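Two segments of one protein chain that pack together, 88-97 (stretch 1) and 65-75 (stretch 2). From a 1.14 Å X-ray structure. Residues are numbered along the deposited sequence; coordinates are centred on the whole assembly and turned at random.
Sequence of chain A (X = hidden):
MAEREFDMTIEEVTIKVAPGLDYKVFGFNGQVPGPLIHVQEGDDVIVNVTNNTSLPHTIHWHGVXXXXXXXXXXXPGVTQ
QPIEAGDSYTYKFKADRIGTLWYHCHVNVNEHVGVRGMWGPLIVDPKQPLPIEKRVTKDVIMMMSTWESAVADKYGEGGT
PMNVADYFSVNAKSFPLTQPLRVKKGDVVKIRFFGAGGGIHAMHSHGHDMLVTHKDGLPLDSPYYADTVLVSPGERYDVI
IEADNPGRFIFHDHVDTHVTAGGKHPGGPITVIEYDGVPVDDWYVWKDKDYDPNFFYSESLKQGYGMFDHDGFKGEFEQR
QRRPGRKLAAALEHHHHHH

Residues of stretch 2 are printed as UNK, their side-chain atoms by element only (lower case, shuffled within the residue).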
# COMPACT_ATOMS: atom_id res chain seq x y z
N SER A 88 -18.57 -5.16 -32.91
CA SER A 88 -17.21 -4.70 -33.05
C SER A 88 -17.12 -3.20 -32.79
O SER A 88 -18.13 -2.55 -32.85
CB SER A 88 -16.65 -4.96 -34.45
OG SER A 88 -16.74 -6.37 -34.69
N TYR A 89 -15.89 -2.75 -32.57
CA TYR A 89 -15.60 -1.35 -32.30
C TYR A 89 -14.14 -1.05 -32.58
O TYR A 89 -13.29 -1.90 -32.30
CB TYR A 89 -15.93 -1.05 -30.82
CG TYR A 89 -15.90 0.41 -30.44
CD1 TYR A 89 -17.03 1.20 -30.54
CD2 TYR A 89 -14.76 1.02 -29.95
CE1 TYR A 89 -16.98 2.53 -30.17
CE2 TYR A 89 -14.72 2.35 -29.59
CZ TYR A 89 -15.85 3.14 -29.69
OH TYR A 89 -15.84 4.49 -29.33
N THR A 90 -13.85 0.12 -33.10
CA THR A 90 -12.46 0.49 -33.42
C THR A 90 -11.97 1.65 -32.56
O THR A 90 -12.60 2.72 -32.47
CB THR A 90 -12.34 0.87 -34.91
OG1 THR A 90 -12.63 -0.30 -35.72
CG2 THR A 90 -10.94 1.37 -35.23
N TYR A 91 -10.83 1.37 -31.93
CA TYR A 91 -10.08 2.37 -31.15
C TYR A 91 -8.98 2.98 -32.02
O TYR A 91 -8.31 2.17 -32.67
CB TYR A 91 -9.45 1.73 -29.90
CG TYR A 91 -10.56 1.25 -28.97
CD1 TYR A 91 -11.17 2.15 -28.11
CD2 TYR A 91 -11.02 -0.08 -28.98
CE1 TYR A 91 -12.18 1.80 -27.22
CE2 TYR A 91 -12.04 -0.46 -28.13
CZ TYR A 91 -12.62 0.48 -27.27
OH TYR A 91 -13.64 0.10 -26.45
N LYS A 92 -8.79 4.29 -31.96
CA LYS A 92 -7.63 4.92 -32.58
C LYS A 92 -7.00 5.95 -31.64
O LYS A 92 -7.70 6.80 -31.07
CB LYS A 92 -8.06 5.64 -33.88
CG LYS A 92 -8.75 4.74 -34.86
CD LYS A 92 -8.94 5.48 -36.19
CE LYS A 92 -9.40 4.50 -37.29
NZ LYS A 92 -9.54 5.11 -38.62
N PHE A 93 -5.67 5.84 -31.45
CA PHE A 93 -4.97 6.80 -30.60
C PHE A 93 -3.54 6.92 -31.06
O PHE A 93 -3.03 5.97 -31.67
CB PHE A 93 -5.05 6.44 -29.11
CG PHE A 93 -4.54 5.04 -28.79
CD1 PHE A 93 -3.20 4.81 -28.50
CD2 PHE A 93 -5.43 3.99 -28.80
CE1 PHE A 93 -2.79 3.52 -28.23
CE2 PHE A 93 -5.02 2.71 -28.52
CZ PHE A 93 -3.68 2.45 -28.23
N LYS A 94 -2.90 8.04 -30.77
CA LYS A 94 -1.48 8.14 -30.97
C LYS A 94 -0.79 7.78 -29.67
O LYS A 94 -1.17 8.19 -28.58
CB LYS A 94 -1.05 9.57 -31.38
CG LYS A 94 0.44 9.82 -31.65
CD LYS A 94 0.67 11.24 -32.07
CE LYS A 94 0.21 11.48 -33.49
NZ LYS A 94 1.21 10.92 -34.46
N ALA A 95 0.30 6.98 -29.82
CA ALA A 95 1.07 6.54 -28.69
C ALA A 95 2.09 7.60 -28.28
O ALA A 95 3.30 7.34 -28.38
CB ALA A 95 1.78 5.23 -29.09
N ASP A 96 1.62 8.74 -27.80
CA ASP A 96 2.53 9.83 -27.48
C ASP A 96 2.99 9.70 -26.04
O ASP A 96 3.91 10.42 -25.65
CB ASP A 96 1.97 11.21 -27.74
CG ASP A 96 0.60 11.49 -27.22
OD1 ASP A 96 0.07 10.76 -26.37
OD2 ASP A 96 0.03 12.51 -27.70
N ARG A 97 2.41 8.86 -25.24
CA ARG A 97 2.84 8.62 -23.84
C ARG A 97 3.73 7.38 -23.80
O ARG A 97 3.30 6.32 -24.21
CB ARG A 97 1.59 8.45 -22.93
CG ARG A 97 1.99 7.84 -21.52
CD ARG A 97 2.82 8.79 -20.71
NE ARG A 97 2.46 8.64 -19.30
CZ ARG A 97 2.76 7.61 -18.53
NH1 ARG A 97 3.47 6.57 -18.96
NH2 ARG A 97 2.34 7.65 -17.27
N UNK A 65 -2.87 8.96 -23.12
CA UNK A 65 -3.60 10.18 -22.78
C UNK A 65 -4.85 10.40 -23.60
O UNK A 65 -5.73 11.15 -23.15
n UNK A 65 -0.40 12.31 -22.40
c UNK A 65 -1.51 11.49 -22.15
c UNK A 65 -2.66 11.37 -23.09
n UNK A 65 -0.12 11.42 -20.47
c UNK A 65 -1.34 10.95 -20.93
c UNK A 65 0.40 12.24 -21.38
N UNK A 66 -4.91 9.82 -24.80
CA UNK A 66 -6.01 10.07 -25.73
C UNK A 66 -6.11 11.56 -26.05
O UNK A 66 -7.16 12.15 -25.97
c UNK A 66 -7.31 8.09 -24.84
c UNK A 66 -7.36 9.58 -25.18
n UNK A 66 -7.16 5.88 -25.77
o UNK A 66 -7.42 7.59 -27.21
c UNK A 66 -7.31 7.17 -26.07
N UNK A 67 -4.98 12.14 -26.42
CA UNK A 67 -4.87 13.55 -26.75
C UNK A 67 -5.70 13.83 -28.00
O UNK A 67 -5.32 13.43 -29.11
c UNK A 67 -2.68 17.31 -25.45
c UNK A 67 -3.05 15.39 -27.10
c UNK A 67 -3.41 13.94 -26.96
c UNK A 67 -3.65 16.29 -26.03
n UNK A 67 -1.83 16.68 -24.38
N UNK A 68 -6.84 14.49 -27.80
CA UNK A 68 -7.77 14.84 -28.86
C UNK A 68 -8.52 13.61 -29.35
O UNK A 68 -9.17 13.66 -30.39
N UNK A 69 -8.42 12.51 -28.63
CA UNK A 69 -9.08 11.26 -29.04
C UNK A 69 -9.86 10.66 -27.87
O UNK A 69 -9.95 9.41 -27.78
c UNK A 69 -8.14 10.20 -29.63
c UNK A 69 -7.38 10.82 -30.80
o UNK A 69 -7.14 9.83 -28.68
N UNK A 70 -10.43 11.53 -27.02
CA UNK A 70 -11.07 10.99 -25.82
C UNK A 70 -12.16 9.96 -26.08
O UNK A 70 -12.48 9.13 -25.22
c UNK A 70 -11.64 12.14 -24.95
n UNK A 70 -13.91 14.43 -26.81
c UNK A 70 -16.25 13.73 -26.22
c UNK A 70 -16.33 11.85 -24.69
c UNK A 70 -14.94 11.78 -24.64
c UNK A 70 -14.17 12.70 -25.40
c UNK A 70 -16.97 12.84 -25.49
c UNK A 70 -14.85 13.66 -26.18
c UNK A 70 -12.66 13.96 -26.43
c UNK A 70 -12.79 12.92 -25.58
N UNK A 71 -12.81 9.98 -27.26
CA UNK A 71 -13.86 9.03 -27.59
C UNK A 71 -13.32 7.62 -27.78
O UNK A 71 -14.16 6.67 -27.92
c UNK A 71 -16.23 11.32 -29.71
n UNK A 71 -19.71 10.21 -29.27
n UNK A 71 -17.49 10.66 -29.80
c UNK A 71 -15.46 10.82 -28.46
c UNK A 71 -18.60 10.91 -29.09
n UNK A 71 -18.59 11.89 -28.21
c UNK A 71 -14.72 9.49 -28.78
N UNK A 72 -12.01 7.44 -27.75
CA UNK A 72 -11.40 6.11 -27.74
C UNK A 72 -10.89 5.72 -26.36
O UNK A 72 -10.16 4.72 -26.31
c UNK A 72 -10.24 5.97 -28.73
o UNK A 72 -10.72 5.87 -30.04
N UNK A 73 -11.31 6.40 -25.28
CA UNK A 73 -10.80 6.03 -23.96
C UNK A 73 -11.40 4.74 -23.39
O UNK A 73 -10.84 4.15 -22.43
o UNK A 73 -9.06 6.83 -21.77
c UNK A 73 -10.26 7.13 -21.72
o UNK A 73 -10.87 7.47 -20.65
c UNK A 73 -11.07 7.22 -23.02
N UNK A 74 -12.50 4.28 -23.95
CA UNK A 74 -13.02 2.99 -23.56
C UNK A 74 -13.84 2.94 -22.30
O UNK A 74 -13.93 1.88 -21.64
N UNK A 75 -14.50 4.05 -21.91
CA UNK A 75 -15.26 4.01 -20.64
C UNK A 75 -16.76 4.06 -20.95
O UNK A 75 -17.26 5.04 -21.52
c UNK A 75 -13.35 5.12 -19.48
c UNK A 75 -15.68 5.23 -18.52
c UNK A 75 -14.85 5.23 -19.79
O HOH W 1 -0.77 8.51 -25.24
O HOH W 2 -0.27 13.94 -24.83
O HOH W 3 -2.70 10.10 -26.85
O HOH W 4 -4.39 10.00 -29.25
O HOH W 5 -13.17 4.79 -30.77
O HOH W 6 -10.28 7.93 -31.42

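Position 65 carries one carbon followed by a five-membered ring of three carbons and two nitrogens. Arg 97 CB lies over one face of this ring, 4.2 Å from the centroid of the position 65 ring and 5° off its normal, a CH-pi contact; the residue is His 65. Water 1 accepts from the backbone, the O of water 1 lying 3.0 Å from N of His 65; the same O of water 1 lies 2.7 Å from OD1 of Asp 96, to which it can donate, joining the two stretches where their side chains do not bond directly.

At position 66 there are three carbons in succession, the third bearing one oxygen and one nitrogen: a terminal amide one carbon longer than asparagine's. Its oxygen reaches 3.2 Å from CB of Phe 93, and the residue is Gln 66. Its CA-to-CB bond points away from stretch 1, yet chi1 and chi2, both m, bring the amide back.

Position 67 has four carbons in a row ending in nitrogen. Its CB packs 3.8 Å from OD2 of Asp 96, while the chain end leads away; it is Lys 67. Water 2 accepts from the ammonium, the O of water 2 lying 3.2 Å from NZ of Lys 67, and donates weakly to the carboxylate, the O of water 2 lying 3.2 Å from OD2 of Asp 96, so the ammonium and carboxylate are linked through solvent.

No side-chain atoms follow CA at position 68, and it does not touch stretch 1, so it is Gly 68; its phi of 73° favours glycine in this type II turn.

Position 69 branches at CB into one oxygen and one carbon, and its CB lies 3.7 Å from O of Lys 92; this is the pattern of Thr 69. OG1 of Thr 69 donates to OE1 of Gln 66 at 2.7 Å, bracing the turn already closed by the bond from N of Thr 69 to O of Gln 66 (3.0 Å).

Fused five- and six-membered rings with eight carbons and one nitrogen, out of reach of stretch 1, mark position 70 as Trp 70.

Position 71 shows three carbons, a nitrogen, and a carbon carrying two more nitrogens. OH of Tyr 89 lies 3.1 Å from the backbone O of position 71, which sits near the plane of the tyrosine ring, in what would be at most a weak hydrogen bond, since its one proton has another acceptor within reach. The guanidinium makes this Arg 71.

Position 72 has one carbon and one oxygen, and the oxygen accepts from N of Lys 92 at 3.1 Å with a nearly straight angle of 167°; it is Ser 72.

Position 73, two carbons with two oxygens on the second, points away and is Asp 73. Position 74 has no side chain, and its CA lies 3.9 Å from CE1 of Tyr 91; it is Gly 74. Position 75, one carbon bearing two carbons, also faces away and is Val 75.

The contact thus rests on the direct bond between Lys 92 and Ser 72, close packing around Tyr 91 and Phe 93, and the Arg 97–His 65 contact, with waters bridging several of the other polar groups, among them Lys 67 and Asp 96.

Stretch 2, residues 65-75: HQKGTWRSDGV
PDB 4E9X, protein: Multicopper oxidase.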